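Local coordinates for GTPase-activating protein GYP1 (Saccharomyces cerevisiae, PDB 1FKM) that speeds up GTP hydrolysis by Ypt/Rab GTPases, lending its TBC domain's two catalytic fingers in trans, and negatively regulates YPT1 on the Golgi and YPT7 on the vacuole, at residues 95-100 and 132-137; 111-116 and 139-144; 233-238 and 242-247. One frame throughout, in Å; residues are numbered along the deposited sequence. Where two conformers were deposited one is given.

Contact 1: residues 95-100 and 132-137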
ATOM      1  N   PRO A  95      13.344  12.480   0.300  1.00 34.86           N
ATOM      2  CA  PRO A  95      14.676  11.966   0.639  1.00 35.93           C
ATOM      3  C   PRO A  95      14.707  11.132   1.917  1.00 35.69           C
ATOM      4  O   PRO A  95      15.640  10.358   2.137  1.00 37.02           O
ATOM      5  CB  PRO A  95      15.514  13.239   0.770  1.00 45.98           C
ATOM      6  CG  PRO A  95      14.840  14.189  -0.158  1.00 46.61           C
ATOM      7  CD  PRO A  95      13.383  13.946   0.148  1.00 46.20           C
ATOM      8  N   ARG A  96      13.683  11.286   2.750  1.00 32.14           N
ATOM      9  CA  ARG A  96      13.610  10.562   4.015  1.00 32.87           C
ATOM     10  C   ARG A  96      12.671   9.351   4.015  1.00 33.76           C
ATOM     11  O   ARG A  96      12.443   8.743   5.062  1.00 34.38           O
ATOM     12  CB  ARG A  96      13.200  11.528   5.131  1.00 37.66           C
ATOM     13  CG  ARG A  96      14.064  12.785   5.213  1.00 40.77           C
ATOM     14  CD  ARG A  96      13.740  13.611   6.454  1.00 45.21           C
ATOM     15  NE  ARG A  96      12.368  14.115   6.452  1.00 48.81           N
ATOM     16  CZ  ARG A  96      11.793  14.719   7.489  1.00 50.82           C
ATOM     17  NH1 ARG A  96      12.471  14.894   8.615  1.00 52.17           N
ATOM     18  NH2 ARG A  96      10.540  15.146   7.400  1.00 51.20           N
ATOM     19  N   THR A  97      12.133   9.000   2.849  1.00 33.33           N
ATOM     20  CA  THR A  97      11.223   7.858   2.726  1.00 33.17           C
ATOM     21  C   THR A  97      11.997   6.552   2.517  1.00 31.67           C
ATOM     22  O   THR A  97      12.926   6.502   1.716  1.00 31.27           O
ATOM     23  CB  THR A  97      10.248   8.058   1.542  1.00 33.10           C
ATOM     24  OG1 THR A  97       9.443   9.218   1.784  1.00 32.58           O
ATOM     25  CG2 THR A  97       9.340   6.849   1.377  1.00 35.60           C
ATOM     26  N   ASN A  98      11.602   5.504   3.239  1.00 28.60           N
ATOM     27  CA  ASN A  98      12.265   4.195   3.156  1.00 28.90           C
ATOM     28  C   ASN A  98      13.786   4.325   3.171  1.00 26.95           C
ATOM     29  O   ASN A  98      14.468   3.869   2.253  1.00 24.78           O
ATOM     30  CB  ASN A  98      11.847   3.442   1.887  1.00 36.40           C
ATOM     31  CG  ASN A  98      10.392   3.030   1.905  1.00 38.72           C
ATOM     32  OD1 ASN A  98       9.873   2.587   2.928  1.00 40.82           O
ATOM     33  ND2 ASN A  98       9.725   3.159   0.762  1.00 40.63           N
ATOM     34  N   PRO A  99      14.341   4.944   4.225  1.00 31.00           N
ATOM     35  CA  PRO A  99      15.797   5.112   4.312  1.00 31.07           C
ATOM     36  C   PRO A  99      16.573   3.798   4.377  1.00 30.51           C
ATOM     37  O   PRO A  99      17.780   3.770   4.135  1.00 31.63           O
ATOM     38  CB  PRO A  99      15.970   5.959   5.571  1.00 36.96           C
ATOM     39  CG  PRO A  99      14.799   5.541   6.418  1.00 35.60           C
ATOM     40  CD  PRO A  99      13.672   5.493   5.419  1.00 35.56           C
ATOM     41  N   HIS A 100      15.876   2.711   4.692  1.00 28.38           N
ATOM     42  CA  HIS A 100      16.510   1.402   4.786  1.00 28.34           C
ATOM     43  C   HIS A 100      16.587   0.674   3.443  1.00 27.83           C
ATOM     44  O   HIS A 100      17.192  -0.394   3.354  1.00 26.98           O
ATOM     45  CB  HIS A 100      15.760   0.531   5.802  1.00 30.22           C
ATOM     46  CG  HIS A 100      14.312   0.331   5.472  1.00 33.85           C
ATOM     47  ND1 HIS A 100      13.425   1.379   5.348  1.00 33.81           N
ATOM     48  CD2 HIS A 100      13.604  -0.794   5.211  1.00 33.74           C
ATOM     49  CE1 HIS A 100      12.234   0.908   5.022  1.00 33.64           C
ATOM     50  NE2 HIS A 100      12.317  -0.407   4.933  1.00 33.31           N
ATOM     51  N   GLY A 132       2.540  10.134   5.214  1.00 28.53           N
ATOM     52  CA  GLY A 132       1.949   8.813   5.233  1.00 26.81           C
ATOM     53  C   GLY A 132       1.679   8.400   3.798  1.00 26.87           C
ATOM     54  O   GLY A 132       1.819   7.230   3.438  1.00 25.41           O
ATOM     55  N   ILE A 133       1.294   9.369   2.969  1.00 22.46           N
ATOM     56  CA  ILE A 133       1.022   9.093   1.561  1.00 22.83           C
ATOM     57  C   ILE A 133       2.335   8.768   0.855  1.00 21.08           C
ATOM     58  O   ILE A 133       2.355   8.037  -0.142  1.00 22.23           O
ATOM     59  CB  ILE A 133       0.361  10.298   0.871  1.00 28.17           C
ATOM     60  CG1 ILE A 133      -0.962  10.633   1.565  1.00 30.65           C
ATOM     61  CG2 ILE A 133       0.113   9.983  -0.593  1.00 29.20           C
ATOM     62  CD1 ILE A 133      -1.971   9.500   1.537  1.00 34.69           C
ATOM     63  N   ASN A 134       3.432   9.313   1.373  1.00 21.71           N
ATOM     64  CA  ASN A 134       4.749   9.050   0.792  1.00 22.41           C
ATOM     65  C   ASN A 134       5.101   7.578   0.991  1.00 23.13           C
ATOM     66  O   ASN A 134       5.847   6.995   0.206  1.00 23.32           O
ATOM     67  CB  ASN A 134       5.815   9.947   1.431  1.00 21.77           C
ATOM     68  CG  ASN A 134       5.893   9.792   2.937  1.00 23.98           C
ATOM     69  OD1 ASN A 134       4.886   9.886   3.639  1.00 24.15           O
ATOM     70  ND2 ASN A 134       7.099   9.566   3.443  1.00 24.25           N
ATOM     71  N   ASP A 135       4.561   6.976   2.044  1.00 21.96           N
ATOM     72  CA  ASP A 135       4.815   5.564   2.293  1.00 24.03           C
ATOM     73  C   ASP A 135       3.926   4.715   1.387  1.00 23.58           C
ATOM     74  O   ASP A 135       4.396   3.771   0.749  1.00 23.00           O
ATOM     75  CB  ASP A 135       4.513   5.203   3.752  1.00 30.41           C
ATOM     76  CG  ASP A 135       5.444   5.887   4.730  1.00 34.07           C
ATOM     77  OD1 ASP A 135       6.671   5.665   4.645  1.00 34.49           O
ATOM     78  OD2 ASP A 135       4.942   6.646   5.585  1.00 37.28           O
ATOM     79  N   LEU A 136       2.642   5.067   1.329  1.00 20.74           N
ATOM     80  CA  LEU A 136       1.670   4.309   0.538  1.00 20.06           C
ATOM     81  C   LEU A 136       1.946   4.195  -0.946  1.00 19.20           C
ATOM     82  O   LEU A 136       1.530   3.229  -1.580  1.00 20.46           O
ATOM     83  CB  LEU A 136       0.261   4.882   0.727  1.00 20.26           C
ATOM     84  CG  LEU A 136      -0.340   4.733   2.123  1.00 23.37           C
ATOM     85  CD1 LEU A 136      -1.762   5.283   2.122  1.00 26.40           C
ATOM     86  CD2 LEU A 136      -0.340   3.270   2.529  1.00 24.13           C
ATOM     87  N   VAL A 137       2.631   5.180  -1.510  1.00 19.79           N
ATOM     88  CA  VAL A 137       2.929   5.149  -2.933  1.00 20.79           C
ATOM     89  C   VAL A 137       4.028   4.139  -3.289  1.00 21.47           C
ATOM     90  O   VAL A 137       4.036   3.600  -4.398  1.00 19.13           O
ATOM     91  CB  VAL A 137       3.366   6.561  -3.445  1.00 22.61           C
ATOM     92  CG1 VAL A 137       4.743   6.923  -2.891  1.00 23.87           C
ATOM     93  CG2 VAL A 137       3.379   6.589  -4.975  1.00 23.83           C
TER
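T97 and N134 meet through a single straight hydrogen bond. N134 ND2 gives an N-H to T97 OG1 at 2.9 Å, with an angle of 174° at the hydrogen, and the hydroxyl oxygen lies almost exactly in the plane of the amide. The same oxygen is bonded to the carbonyl of D93, at the end of helix 83-93. A threonine suits this place because its hydroxyl can accept from the amide while it donates to a carbonyl. Its methyl branch stands anti to the backbone N, and T97 CG2 lies 3.7 Å from the carbonyl N134 O, a plain van der Waals touch beside the hydrogen bond.

The asparagine has an unusual shape for a helix: CG sits between the backbone N and the carbonyl carbon (chi1 57°). This turns the amide back over the start of helix 133-145, where N134 OD1 accepts from G132 N at 2.8 Å, nearly in line with its own C=O. Both ends of the amide are therefore used, which fixes its flip. G132 occupies the N-cap position with phi 125°, backbone angles at which a side chain would collide with the carbonyl oxygen before it, and G132 O receives L136 N at 3.1 Å.

R96, next to T97, is the arginine finger, and its NH2 makes a salt bridge to D93; Q131, just before G132, is the glutamine finger. The buried N134 amide thus links the loop carrying one finger to the helix start following the other, which is consistent with a role in setting their relative positions in the TBC domain.

Contact 2: residues 111-116 and 139-144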
ATOM      1  N   ASN A 111      12.975  12.014  -7.690  1.00 21.14           N
ATOM      2  CA  ASN A 111      12.304  12.933  -8.603  1.00 22.16           C
ATOM      3  C   ASN A 111      10.970  12.370  -9.104  1.00 21.13           C
ATOM      4  O   ASN A 111      10.001  13.116  -9.286  1.00 20.80           O
ATOM      5  CB  ASN A 111      13.207  13.259  -9.799  1.00 28.74           C
ATOM      6  CG  ASN A 111      14.475  13.992  -9.392  1.00 32.59           C
ATOM      7  OD1 ASN A 111      14.451  14.844  -8.511  1.00 33.93           O
ATOM      8  ND2 ASN A 111      15.584  13.669 -10.045  1.00 35.41           N
ATOM      9  N   SER A 112      10.920  11.061  -9.334  1.00 21.37           N
ATOM     10  CA  SER A 112       9.686  10.430  -9.796  1.00 19.96           C
ATOM     11  C   SER A 112       8.617  10.499  -8.712  1.00 19.96           C
ATOM     12  O   SER A 112       7.478  10.874  -8.985  1.00 19.01           O
ATOM     13  CB  SER A 112       9.928   8.965 -10.176  1.00 22.46           C
ATOM     14  OG  SER A 112      10.549   8.855 -11.445  1.00 22.03           O
ATOM     15  N   LEU A 113       8.981  10.133  -7.484  1.00 18.49           N
ATOM     16  CA  LEU A 113       8.024  10.169  -6.379  1.00 18.69           C
ATOM     17  C   LEU A 113       7.579  11.599  -6.083  1.00 19.36           C
ATOM     18  O   LEU A 113       6.432  11.842  -5.723  1.00 16.78           O
ATOM     19  CB  LEU A 113       8.629   9.525  -5.123  1.00 21.16           C
ATOM     20  CG  LEU A 113       8.945   8.028  -5.256  1.00 23.32           C
ATOM     21  CD1 LEU A 113       9.457   7.483  -3.917  1.00 25.01           C
ATOM     22  CD2 LEU A 113       7.687   7.258  -5.689  1.00 21.57           C
ATOM     23  N   GLN A 114       8.491  12.549  -6.249  1.00 18.75           N
ATOM     24  CA  GLN A 114       8.175  13.957  -6.012  1.00 21.25           C
ATOM     25  C   GLN A 114       7.031  14.392  -6.937  1.00 20.21           C
ATOM     26  O   GLN A 114       6.056  15.012  -6.494  1.00 19.58           O
ATOM     27  CB  GLN A 114       9.426  14.808  -6.273  1.00 24.97           C
ATOM     28  CG  GLN A 114       9.235  16.327  -6.271  1.00 30.89           C
ATOM     29  CD  GLN A 114       9.056  16.917  -4.882  1.00 33.03           C
ATOM     30  OE1 GLN A 114       9.712  16.499  -3.925  1.00 34.82           O
ATOM     31  NE2 GLN A 114       8.181  17.911  -4.769  1.00 32.28           N
ATOM     32  N   ARG A 115       7.152  14.057  -8.217  1.00 20.30           N
ATOM     33  CA  ARG A 115       6.130  14.424  -9.199  1.00 19.27           C
ATOM     34  C   ARG A 115       4.796  13.726  -8.937  1.00 18.70           C
ATOM     35  O   ARG A 115       3.729  14.344  -9.019  1.00 17.96           O
ATOM     36  CB  ARG A 115       6.608  14.096 -10.618  1.00 22.12           C
ATOM     37  CG  ARG A 115       7.778  14.945 -11.104  1.00 28.70           C
ATOM     38  CD  ARG A 115       8.060  14.704 -12.582  1.00 31.52           C
ATOM     39  NE  ARG A 115       8.757  13.448 -12.845  1.00 33.44           N
ATOM     40  CZ  ARG A 115      10.081  13.315 -12.869  1.00 36.74           C
ATOM     41  NH1 ARG A 115      10.863  14.365 -12.640  1.00 35.71           N
ATOM     42  NH2 ARG A 115      10.632  12.134 -13.136  1.00 34.84           N
ATOM     43  N   ILE A 116       4.856  12.435  -8.637  1.00 18.73           N
ATOM     44  CA  ILE A 116       3.644  11.670  -8.357  1.00 19.57           C
ATOM     45  C   ILE A 116       2.875  12.248  -7.173  1.00 18.73           C
ATOM     46  O   ILE A 116       1.668  12.494  -7.258  1.00 20.15           O
ATOM     47  CB  ILE A 116       3.981  10.191  -8.053  1.00 18.20           C
ATOM     48  CG1 ILE A 116       4.542   9.519  -9.311  1.00 18.22           C
ATOM     49  CG2 ILE A 116       2.734   9.467  -7.563  1.00 18.99           C
ATOM     50  CD1 ILE A 116       5.141   8.128  -9.066  1.00 18.08           C
ATOM     51  N   PRO A 139       4.834   0.810  -2.410  1.00 20.22           N
ATOM     52  CA  PRO A 139       4.612  -0.584  -2.824  1.00 19.91           C
ATOM     53  C   PRO A 139       4.186  -0.653  -4.293  1.00 19.54           C
ATOM     54  O   PRO A 139       4.551  -1.585  -5.015  1.00 18.98           O
ATOM     55  CB  PRO A 139       3.509  -1.064  -1.878  1.00 22.99           C
ATOM     56  CG  PRO A 139       3.783  -0.257  -0.625  1.00 22.89           C
ATOM     57  CD  PRO A 139       4.060   1.124  -1.196  1.00 22.37           C
ATOM     58  N   PHE A 140       3.403   0.335  -4.726  1.00 17.96           N
ATOM     59  CA  PHE A 140       2.949   0.405  -6.116  1.00 17.19           C
ATOM     60  C   PHE A 140       4.138   0.696  -7.022  1.00 18.03           C
ATOM     61  O   PHE A 140       4.340   0.019  -8.028  1.00 17.51           O
ATOM     62  CB  PHE A 140       1.936   1.542  -6.307  1.00 19.62           C
ATOM     63  CG  PHE A 140       0.551   1.220  -5.828  1.00 23.51           C
ATOM     64  CD1 PHE A 140      -0.105   0.078  -6.271  1.00 24.69           C
ATOM     65  CD2 PHE A 140      -0.106   2.073  -4.949  1.00 25.96           C
ATOM     66  CE1 PHE A 140      -1.397  -0.211  -5.846  1.00 26.98           C
ATOM     67  CE2 PHE A 140      -1.400   1.793  -4.518  1.00 28.34           C
ATOM     68  CZ  PHE A 140      -2.046   0.651  -4.966  1.00 27.73           C
ATOM     69  N   PHE A 141       4.902   1.725  -6.656  1.00 15.12           N
ATOM     70  CA  PHE A 141       6.062   2.151  -7.440  1.00 15.69           C
ATOM     71  C   PHE A 141       7.030   1.004  -7.650  1.00 16.02           C
ATOM     72  O   PHE A 141       7.407   0.699  -8.778  1.00 15.17           O
ATOM     73  CB  PHE A 141       6.799   3.309  -6.742  1.00 17.92           C
ATOM     74  CG  PHE A 141       7.941   3.871  -7.545  1.00 20.78           C
ATOM     75  CD1 PHE A 141       7.701   4.714  -8.626  1.00 21.73           C
ATOM     76  CD2 PHE A 141       9.254   3.521  -7.250  1.00 21.92           C
ATOM     77  CE1 PHE A 141       8.751   5.199  -9.406  1.00 23.05           C
ATOM     78  CE2 PHE A 141      10.314   4.001  -8.026  1.00 22.25           C
ATOM     79  CZ  PHE A 141      10.065   4.836  -9.103  1.00 20.98           C
ATOM     80  N   GLU A 142       7.423   0.378  -6.549  1.00 19.27           N
ATOM     81  CA  GLU A 142       8.368  -0.731  -6.576  1.00 20.22           C
ATOM     82  C   GLU A 142       7.852  -1.941  -7.357  1.00 20.38           C
ATOM     83  O   GLU A 142       8.578  -2.518  -8.160  1.00 20.14           O
ATOM     84  CB  GLU A 142       8.715  -1.120  -5.137  1.00 26.34           C
ATOM     85  CG  GLU A 142       9.630  -2.297  -5.000  1.00 30.55           C
ATOM     86  CD  GLU A 142      10.173  -2.428  -3.590  1.00 30.82           C
ATOM     87  OE1 GLU A 142      10.309  -1.390  -2.894  1.00 30.69           O
ATOM     88  OE2 GLU A 142      10.474  -3.566  -3.191  1.00 30.77           O
ATOM     89  N   THR A 143       6.601  -2.326  -7.124  1.00 16.49           N
ATOM     90  CA  THR A 143       6.022  -3.461  -7.838  1.00 17.55           C
ATOM     91  C   THR A 143       5.886  -3.185  -9.340  1.00 15.35           C
ATOM     92  O   THR A 143       6.199  -4.040 -10.178  1.00 16.87           O
ATOM     93  CB  THR A 143       4.640  -3.818  -7.257  1.00 20.27           C
ATOM     94  OG1 THR A 143       4.798  -4.201  -5.885  1.00 20.75           O
ATOM     95  CG2 THR A 143       4.006  -4.967  -8.027  1.00 24.42           C
ATOM     96  N   PHE A 144       5.427  -1.992  -9.697  1.00 17.82           N
ATOM     97  CA  PHE A 144       5.285  -1.662 -11.111  1.00 17.47           C
ATOM     98  C   PHE A 144       6.647  -1.579 -11.798  1.00 18.33           C
ATOM     99  O   PHE A 144       6.762  -1.820 -12.998  1.00 17.19           O
ATOM    100  CB  PHE A 144       4.518  -0.351 -11.262  1.00 18.29           C
ATOM    101  CG  PHE A 144       3.085  -0.446 -10.834  1.00 16.52           C
ATOM    102  CD1 PHE A 144       2.524  -1.680 -10.508  1.00 17.51           C
ATOM    103  CD2 PHE A 144       2.290   0.694 -10.749  1.00 17.82           C
ATOM    104  CE1 PHE A 144       1.193  -1.779 -10.100  1.00 18.65           C
ATOM    105  CE2 PHE A 144       0.965   0.604 -10.345  1.00 17.86           C
ATOM    106  CZ  PHE A 144       0.414  -0.634 -10.018  1.00 17.78           C
TER
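S112 brings its CB to within 4.0 Å of F141 CE1, meeting the ring obliquely. Its hydroxyl is occupied elsewhere, with S108 O in its own helix and with E175 on helix 168-186, and only the methylene is left to pack against the phenylalanine. With the ring already this close to CB, a small residue fits.

L113 follows, and it covers one face of that ring. Its CB leaves the helix to one side, but the branched end swings back, so that L113 CD2 lies 4.1 Å from the centroid of the F141 ring and 24° off the ring normal, a CH-pi contact. L113 CD2 is offset toward the CG-CD1 side of the ring, 3.9 Å from F141 CG and from F141 CD1. The fork of a leucine lets one methyl reach out over the face of the ring.

This is helix-to-helix packing inside the all-helical TBC domain, between helices 107-123 and 133-145. The local axes run 12.1 Å apart, at 129° between their directions, a wide spacing that a long side chain has to bridge. F141 does so by extending its ring with CG anti to the backbone N (chi1 -175°), straight across toward the other helix, while L174 of helix 168-186 also packs against it.

R115 turns away from this interface, its NH2 forming a salt bridge to E175, the carboxylate that also holds S112 OG. One turn beyond S112, I116 completes the apolar wall, I116 CD1 reaching F141 CD1 at 4.3 Å, again obliquely to the ring; the beta-branched side chain also touches Y68 of helix 57-74.

Contact 3: residues 233-238 and 242-247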
ATOM      1  N   ALA A 233      -1.253   2.869  17.271  1.00 20.47           N
ATOM      2  CA  ALA A 233      -2.123   2.570  16.140  1.00 20.70           C
ATOM      3  C   ALA A 233      -2.269   3.666  15.090  1.00 21.85           C
ATOM      4  O   ALA A 233      -2.695   3.389  13.966  1.00 20.47           O
ATOM      5  CB  ALA A 233      -3.501   2.164  16.646  1.00 18.72           C
ATOM      6  N   PHE A 234      -1.942   4.908  15.430  1.00 23.07           N
ATOM      7  CA  PHE A 234      -2.081   5.939  14.412  1.00 25.02           C
ATOM      8  C   PHE A 234      -1.204   5.574  13.217  1.00 24.52           C
ATOM      9  O   PHE A 234      -1.642   5.638  12.070  1.00 24.02           O
ATOM     10  CB  PHE A 234      -1.666   7.320  14.916  1.00 28.28           C
ATOM     11  CG  PHE A 234      -1.765   8.380  13.855  1.00 30.42           C
ATOM     12  CD1 PHE A 234      -2.997   8.922  13.514  1.00 32.30           C
ATOM     13  CD2 PHE A 234      -0.641   8.769  13.134  1.00 32.02           C
ATOM     14  CE1 PHE A 234      -3.114   9.831  12.461  1.00 34.15           C
ATOM     15  CE2 PHE A 234      -0.746   9.679  12.079  1.00 34.00           C
ATOM     16  CZ  PHE A 234      -1.985  10.207  11.744  1.00 32.84           C
ATOM     17  N   ARG A 235       0.036   5.182  13.488  0.50 22.32           N
ATOM     18  CA  ARG A 235       0.952   4.825  12.414  0.50 22.05           C
ATOM     19  C   ARG A 235       0.462   3.579  11.678  0.50 21.44           C
ATOM     20  O   ARG A 235       0.587   3.486  10.457  0.50 19.98           O
ATOM     21  CB  ARG A 235       2.360   4.595  12.970  0.50 23.83           C
ATOM     22  CG  ARG A 235       3.449   4.598  11.903  0.50 25.47           C
ATOM     23  CD  ARG A 235       4.833   4.410  12.515  0.50 28.32           C
ATOM     24  NE  ARG A 235       5.013   3.074  13.079  0.50 29.37           N
ATOM     25  CZ  ARG A 235       6.109   2.673  13.714  0.50 29.63           C
ATOM     26  NH1 ARG A 235       7.128   3.503  13.871  0.50 30.57           N
ATOM     27  NH2 ARG A 235       6.190   1.436  14.185  0.50 30.48           N
ATOM     28  N   TRP A 236      -0.096   2.624  12.419  1.00 23.01           N
ATOM     29  CA  TRP A 236      -0.616   1.399  11.812  1.00 22.80           C
ATOM     30  C   TRP A 236      -1.688   1.761  10.784  1.00 22.76           C
ATOM     31  O   TRP A 236      -1.725   1.221   9.680  1.00 22.60           O
ATOM     32  CB  TRP A 236      -1.254   0.492  12.867  1.00 20.54           C
ATOM     33  CG  TRP A 236      -0.294  -0.165  13.827  1.00 19.53           C
ATOM     34  CD1 TRP A 236       1.027   0.123  14.010  1.00 19.41           C
ATOM     35  CD2 TRP A 236      -0.610  -1.215  14.745  1.00 20.03           C
ATOM     36  NE1 TRP A 236       1.556  -0.690  14.992  1.00 19.99           N
ATOM     37  CE2 TRP A 236       0.568  -1.519  15.459  1.00 19.91           C
ATOM     38  CE3 TRP A 236      -1.783  -1.929  15.033  1.00 20.17           C
ATOM     39  CZ2 TRP A 236       0.610  -2.508  16.447  1.00 20.46           C
ATOM     40  CZ3 TRP A 236      -1.741  -2.912  16.014  1.00 21.63           C
ATOM     41  CH2 TRP A 236      -0.553  -3.191  16.709  1.00 19.17           C
HETATM   42  N   MSE A 237      -2.568   2.680  11.165  1.00 23.31           N
HETATM   43  CA  MSE A 237      -3.649   3.102  10.283  1.00 25.27           C
HETATM   44  C   MSE A 237      -3.187   4.032   9.164  1.00 23.36           C
HETATM   45  O   MSE A 237      -3.531   3.830   8.002  1.00 23.12           O
HETATM   46  CB  MSE A 237      -4.743   3.793  11.096  1.00 28.81           C
HETATM   47  CG  MSE A 237      -6.031   3.010  11.160  1.00 36.96           C
HETATM   48 SE   MSE A 237      -5.773   1.199  11.766  1.00 45.76          SE
HETATM   49  CE  MSE A 237      -6.254   1.423  13.621  1.00 39.29           C
ATOM     50  N   ASN A 238      -2.399   5.039   9.528  1.00 20.22           N
ATOM     51  CA  ASN A 238      -1.912   6.035   8.581  1.00 21.71           C
ATOM     52  C   ASN A 238      -1.093   5.458   7.424  1.00 23.76           C
ATOM     53  O   ASN A 238      -1.210   5.922   6.290  1.00 22.41           O
ATOM     54  CB  ASN A 238      -1.088   7.094   9.327  1.00 22.04           C
ATOM     55  CG  ASN A 238      -0.895   8.364   8.517  1.00 24.71           C
ATOM     56  OD1 ASN A 238      -1.856   8.928   7.994  1.00 24.26           O
ATOM     57  ND2 ASN A 238       0.346   8.828   8.423  1.00 24.39           N
HETATM   58  N   MSE A 242       2.490  -0.582   6.983  1.00 25.94           N
HETATM   59  CA  MSE A 242       3.763  -0.654   6.272  1.00 29.10           C
HETATM   60  C   MSE A 242       4.997  -0.455   7.136  1.00 30.79           C
HETATM   61  O   MSE A 242       6.037  -1.064   6.891  1.00 33.26           O
HETATM   62  CB  MSE A 242       3.801   0.372   5.150  1.00 28.25           C
HETATM   63  CG  MSE A 242       2.989   0.016   3.944  1.00 30.90           C
HETATM   64 SE   MSE A 242       3.359   1.348   2.610  1.00 32.55          SE
HETATM   65  CE  MSE A 242       5.257   1.020   2.404  1.00 28.00           C
ATOM     66  N   ARG A 243       4.889   0.399   8.143  1.00 28.12           N
ATOM     67  CA  ARG A 243       6.022   0.681   9.008  1.00 31.61           C
ATOM     68  C   ARG A 243       6.246  -0.402  10.057  1.00 30.78           C
ATOM     69  O   ARG A 243       7.147  -0.286  10.886  1.00 31.27           O
ATOM     70  CB  ARG A 243       5.819   2.035   9.691  1.00 40.04           C
ATOM     71  CG  ARG A 243       5.546   3.166   8.711  1.00 46.26           C
ATOM     72  CD  ARG A 243       6.798   3.565   7.954  1.00 50.01           C
ATOM     73  NE  ARG A 243       7.682   4.375   8.787  1.00 56.09           N
ATOM     74  CZ  ARG A 243       7.385   5.598   9.214  1.00 58.97           C
ATOM     75  NH1 ARG A 243       6.228   6.156   8.882  1.00 61.00           N
ATOM     76  NH2 ARG A 243       8.240   6.264   9.978  1.00 61.30           N
ATOM     77  N   GLU A 244       5.438  -1.458  10.005  1.00 28.79           N
ATOM     78  CA  GLU A 244       5.546  -2.550  10.969  1.00 28.25           C
ATOM     79  C   GLU A 244       6.055  -3.848  10.347  1.00 26.68           C
ATOM     80  O   GLU A 244       6.213  -4.848  11.048  1.00 26.22           O
ATOM     81  CB  GLU A 244       4.181  -2.837  11.605  1.00 33.87           C
ATOM     82  CG  GLU A 244       3.317  -1.614  11.870  1.00 38.39           C
ATOM     83  CD  GLU A 244       4.046  -0.549  12.646  1.00 39.09           C
ATOM     84  OE1 GLU A 244       4.686  -0.891  13.660  1.00 42.91           O
ATOM     85  OE2 GLU A 244       3.972   0.632  12.249  1.00 41.56           O
ATOM     86  N   PHE A 245       6.293  -3.836   9.038  1.00 23.30           N
ATOM     87  CA  PHE A 245       6.758  -5.030   8.333  1.00 22.67           C
ATOM     88  C   PHE A 245       7.832  -4.710   7.304  1.00 23.57           C
ATOM     89  O   PHE A 245       8.032  -3.550   6.944  1.00 23.45           O
ATOM     90  CB  PHE A 245       5.598  -5.699   7.578  1.00 23.99           C
ATOM     91  CG  PHE A 245       4.482  -6.182   8.453  1.00 22.16           C
ATOM     92  CD1 PHE A 245       4.619  -7.354   9.188  1.00 23.25           C
ATOM     93  CD2 PHE A 245       3.281  -5.489   8.514  1.00 24.13           C
ATOM     94  CE1 PHE A 245       3.569  -7.836   9.977  1.00 23.47           C
ATOM     95  CE2 PHE A 245       2.227  -5.958   9.294  1.00 25.20           C
ATOM     96  CZ  PHE A 245       2.372  -7.137  10.029  1.00 24.68           C
ATOM     97  N   GLN A 246       8.512  -5.754   6.831  1.00 23.47           N
ATOM     98  CA  GLN A 246       9.528  -5.611   5.797  1.00 25.39           C
ATOM     99  C   GLN A 246       8.744  -5.414   4.496  1.00 23.53           C
ATOM    100  O   GLN A 246       7.620  -5.895   4.381  1.00 20.86           O
ATOM    101  CB  GLN A 246      10.368  -6.887   5.691  1.00 30.83           C
ATOM    102  CG  GLN A 246      11.185  -7.206   6.935  1.00 35.49           C
ATOM    103  CD  GLN A 246      12.154  -6.097   7.279  1.00 37.75           C
ATOM    104  OE1 GLN A 246      12.974  -5.696   6.452  1.00 39.19           O
ATOM    105  NE2 GLN A 246      12.063  -5.589   8.503  1.00 38.62           N
HETATM  106  N   MSE A 247       9.327  -4.722   3.521  1.00 24.72           N
HETATM  107  CA  MSE A 247       8.631  -4.487   2.252  1.00 24.86           C
HETATM  108  C   MSE A 247       8.137  -5.751   1.555  1.00 23.55           C
HETATM  109  O   MSE A 247       7.073  -5.744   0.946  1.00 23.38           O
HETATM  110  CB  MSE A 247       9.519  -3.693   1.290  1.00 27.48           C
HETATM  111  CG  MSE A 247       9.086  -2.248   1.143  1.00 36.31           C
HETATM  112 SE   MSE A 247       7.390  -2.037   0.206  1.00 31.49          SE
HETATM  113  CE  MSE A 247       7.933  -0.634  -1.013  1.00 35.78           C
TER
HETATM  114  O   HOH W   1       2.492   1.466   9.501  1.00 27.57           O
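R235 presents its guanidinium edge to E244, while one face is covered by R243 CB, 3.6 Å from R235 NE. The covering is mutual, since R235 CD lies over the centre of the R243 guanidinium. W236 turns its indole so that W236 CD1 comes 3.4 Å from E244 CD, obliquely to the ring; one indole face is covered, toward its rim, by A233 CA of the same helix.

The grip on E244 is side-on and bidentate, a salt bridge using the syn lone pairs of both oxygens. R235 NH2 donates to E244 OE1 at 2.8 Å, close to the guanidinium plane; R235 NE donates to E244 OE2, also at 2.8 Å, although that oxygen lies 23° out of the plane. A bend at chi3 (68°) brings NE and NH2 alongside the carboxylate. This holds for one of two deposited conformers of R235, whose NH2 also bonds to Q356 O. Water 1 donates to R235 O (2.9 Å) and to E244 OE2, and accepts from R243 N.

With E244 cut back to an alanine, R235 is likely to lose its carboxylate mate and water 1 one acceptor, opening a gap beside W236.

Glutamate suits this buried place in the TBC domain: its charge probably eases the closeness of R235 and R243, the latter about 6 Å from the glutamine finger Q131 (side chain to side chain), and ties helix 230-238 to the 3-10 turn.

In the fold
Contacts 1 and 2 are both buried and share helix 133-145: its start takes the finger loop in contact 1, and its later turns pack on helix 107-123 in contact 2. They touch directly, V137 CG2 lying 3.9 Å from I116 CG2. Their chemistry differs with place: one amide-hydroxyl bond beside the catalytic fingers, against apolar packing farther along the helix. Contact 3 is only partly buried and relies on charge and a water. It nevertheless reaches the same helix, with M242 packing on L136 and P139, while D135 and R243 form a long, weak ion pair.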